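Local coordinates for protein insecticidal Delta-Endotoxin Cry8Ea1 (PDB 3EB7) that kills insect larvae, notably those of the underground pest Holotrichia parallela, probably by forming pores in gut-cell membranes as other three-domain Cry toxins do, at residues S413-Y418 with S431-S436. Sequence-based numbering, arbitrary orientation.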
loop_
_atom_site.group_PDB
_atom_site.type_symbol
_atom_site.label_atom_id
_atom_site.label_comp_id
_atom_site.label_asym_id
_atom_site.label_seq_id
_atom_site.Cartn_x
_atom_site.Cartn_y
_atom_site.Cartn_z
ATOM N N SER A 413 0.852 8.179 -7.653
ATOM C CA SER A 413 0.771 7.409 -6.405
ATOM C C SER A 413 1.766 6.245 -6.349
ATOM O O SER A 413 2.110 5.807 -5.254
ATOM C CB SER A 413 -0.654 6.922 -6.152
ATOM O OG SER A 413 -1.142 6.158 -7.244
ATOM N N HIS A 414 2.240 5.784 -7.513
ATOM C CA HIS A 414 3.104 4.613 -7.644
ATOM C C HIS A 414 4.155 4.828 -8.692
ATOM O O HIS A 414 4.041 5.735 -9.525
ATOM C CB HIS A 414 2.290 3.343 -8.000
ATOM C CG HIS A 414 1.351 2.921 -6.917
ATOM N ND1 HIS A 414 0.194 3.622 -6.621
ATOM C CD2 HIS A 414 1.422 1.906 -6.018
ATOM C CE1 HIS A 414 -0.427 3.039 -5.606
ATOM N NE2 HIS A 414 0.296 1.988 -5.229
ATOM N N ARG A 415 5.204 3.999 -8.617
ATOM C CA ARG A 415 6.310 4.020 -9.579
ATOM C C ARG A 415 6.518 2.586 -10.042
ATOM O O ARG A 415 6.210 1.659 -9.273
ATOM C CB ARG A 415 7.582 4.552 -8.917
ATOM C CG ARG A 415 8.109 3.623 -7.851
ATOM C CD ARG A 415 9.442 4.037 -7.363
ATOM N NE ARG A 415 9.355 5.146 -6.422
ATOM C CZ ARG A 415 8.844 5.081 -5.196
ATOM N NH1 ARG A 415 8.385 3.934 -4.705
ATOM N NH2 ARG A 415 8.825 6.171 -4.446
ATOM N N LEU A 416 7.033 2.398 -11.266
ATOM C CA LEU A 416 7.332 1.059 -11.791
ATOM C C LEU A 416 8.487 0.459 -10.986
ATOM O O LEU A 416 9.524 1.118 -10.793
ATOM C CB LEU A 416 7.687 1.076 -13.289
ATOM C CG LEU A 416 7.936 -0.300 -13.954
ATOM C CD1 LEU A 416 6.636 -1.121 -13.913
ATOM C CD2 LEU A 416 8.448 -0.138 -15.405
ATOM N N ASN A 417 8.309 -0.787 -10.548
ATOM C CA ASN A 417 9.288 -1.455 -9.737
ATOM C C ASN A 417 9.952 -2.630 -10.458
ATOM O O ASN A 417 11.153 -2.850 -10.315
ATOM C CB ASN A 417 8.626 -1.929 -8.425
ATOM C CG ASN A 417 9.600 -2.651 -7.471
ATOM O OD1 ASN A 417 10.808 -2.426 -7.481
ATOM N ND2 ASN A 417 9.069 -3.522 -6.670
ATOM N N TYR A 418 9.186 -3.394 -11.222
ATOM C CA TYR A 418 9.696 -4.609 -11.798
ATOM C C TYR A 418 8.810 -5.061 -12.966
ATOM O O TYR A 418 7.676 -4.584 -13.129
ATOM C CB TYR A 418 9.759 -5.690 -10.697
ATOM C CG TYR A 418 10.916 -6.660 -10.853
ATOM C CD1 TYR A 418 12.217 -6.297 -10.473
ATOM C CD2 TYR A 418 10.706 -7.939 -11.382
ATOM C CE1 TYR A 418 13.287 -7.210 -10.640
ATOM C CE2 TYR A 418 11.760 -8.854 -11.541
ATOM C CZ TYR A 418 13.029 -8.478 -11.177
ATOM O OH TYR A 418 14.053 -9.370 -11.350
ATOM N N SER A 431 5.014 -4.617 -11.954
ATOM C CA SER A 431 4.802 -4.374 -10.522
ATOM C C SER A 431 5.233 -2.971 -10.125
ATOM O O SER A 431 6.071 -2.350 -10.765
ATOM C CB SER A 431 5.514 -5.424 -9.641
ATOM O OG SER A 431 6.909 -5.194 -9.607
ATOM N N TRP A 432 4.647 -2.480 -9.051
ATOM C CA TRP A 432 4.765 -1.081 -8.685
ATOM C C TRP A 432 4.886 -0.907 -7.191
ATOM O O TRP A 432 4.255 -1.649 -6.451
ATOM C CB TRP A 432 3.510 -0.323 -9.157
ATOM C CG TRP A 432 3.205 -0.498 -10.600
ATOM C CD1 TRP A 432 2.682 -1.615 -11.219
ATOM C CD2 TRP A 432 3.356 0.484 -11.612
ATOM N NE1 TRP A 432 2.529 -1.368 -12.559
ATOM C CE2 TRP A 432 2.939 -0.086 -12.815
ATOM C CE3 TRP A 432 3.815 1.800 -11.615
ATOM C CZ2 TRP A 432 2.972 0.620 -14.024
ATOM C CZ3 TRP A 432 3.840 2.499 -12.805
ATOM C CH2 TRP A 432 3.428 1.909 -13.990
ATOM N N THR A 433 5.618 0.131 -6.771
ATOM C CA THR A 433 5.726 0.499 -5.366
ATOM C C THR A 433 5.066 1.836 -5.140
ATOM O O THR A 433 4.986 2.645 -6.057
ATOM C CB THR A 433 7.191 0.516 -4.842
ATOM O OG1 THR A 433 7.997 1.356 -5.668
ATOM C CG2 THR A 433 7.794 -0.920 -4.823
ATOM N N HIS A 434 4.573 2.042 -3.914
ATOM C CA HIS A 434 3.888 3.277 -3.494
ATOM C C HIS A 434 4.829 4.489 -3.324
ATOM O O HIS A 434 5.999 4.370 -2.843
ATOM C CB HIS A 434 3.069 3.014 -2.201
ATOM C CG HIS A 434 2.016 4.048 -1.925
ATOM N ND1 HIS A 434 2.276 5.217 -1.244
ATOM C CD2 HIS A 434 0.697 4.087 -2.242
ATOM C CE1 HIS A 434 1.175 5.943 -1.177
ATOM N NE2 HIS A 434 0.201 5.278 -1.770
ATOM N N ARG A 435 4.314 5.658 -3.720
ATOM C CA ARG A 435 5.017 6.930 -3.574
ATOM C C ARG A 435 5.532 7.170 -2.145
ATOM O O ARG A 435 6.609 7.716 -1.983
ATOM C CB ARG A 435 4.096 8.086 -4.010
ATOM C CG ARG A 435 4.689 9.506 -3.911
ATOM C CD ARG A 435 5.686 9.822 -5.033
ATOM N NE ARG A 435 6.063 11.249 -5.100
ATOM C CZ ARG A 435 5.340 12.226 -5.674
ATOM N NH1 ARG A 435 4.160 11.986 -6.222
ATOM N NH2 ARG A 435 5.795 13.480 -5.668
ATOM N N SER A 436 4.797 6.763 -1.108
ATOM C CA SER A 436 5.239 7.030 0.300
ATOM C C SER A 436 6.563 6.365 0.691
ATOM O O SER A 436 7.170 6.724 1.669
ATOM C CB SER A 436 4.160 6.606 1.318
ATOM O OG SER A 436 3.799 5.248 1.137
#
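Arg415 reaches across Thr433 on one face of this antiparallel hairpin. Its CG sits between the backbone N and the carbonyl carbon (chi1 67°), and a bend at chi3 turns the guanidinium back over the partner strand. There NH1 gives two bonds: one to Thr433 OG1 at 2.8 Å, in the guanidinium plane, the other to His434 O at 3.1 Å, less straight and tilted from that plane. NE makes a salt bridge with Asp340. Arg415 and Thr433 form a hydrogen-bonded pair, each N to the other's O.

His414 and His434 share the other face. His434 turns its ring edge to the face of His414, planes at 80°, and Ser436 fixes that ring, its N and OG both bonding ND1. Leu416 and Trp432, a non-hydrogen-bonded pair, diverge at the root, yet Leu416 CD1 comes over the indole in a CH-pi contact. The fit is tight where Trp432 CE3 lies 3.2 Å from Arg415 C. Next comes a classic beta bulge: Asn417 N bonds Ser431 O at 2.7 Å, and Tyr418 N reaches the same oxygen only weakly.

Arg435 N still bonds Ser413 O, but its partly exposed side chain is the looser side, NH1 bonding Tyr412 O and Glu410 O and the guanidinium making a cation-pi contact with Tyr412. In this three-stranded antiparallel sheet of the middle domain, strand 427-434 lies between 414-422 and 241-243, Trp432 touching Val242 and bonding Thr244 OG1, while helix 2-20 of the N-terminal helical domain meets Ser413 and His434 and strand 316-321 meets Tyr418.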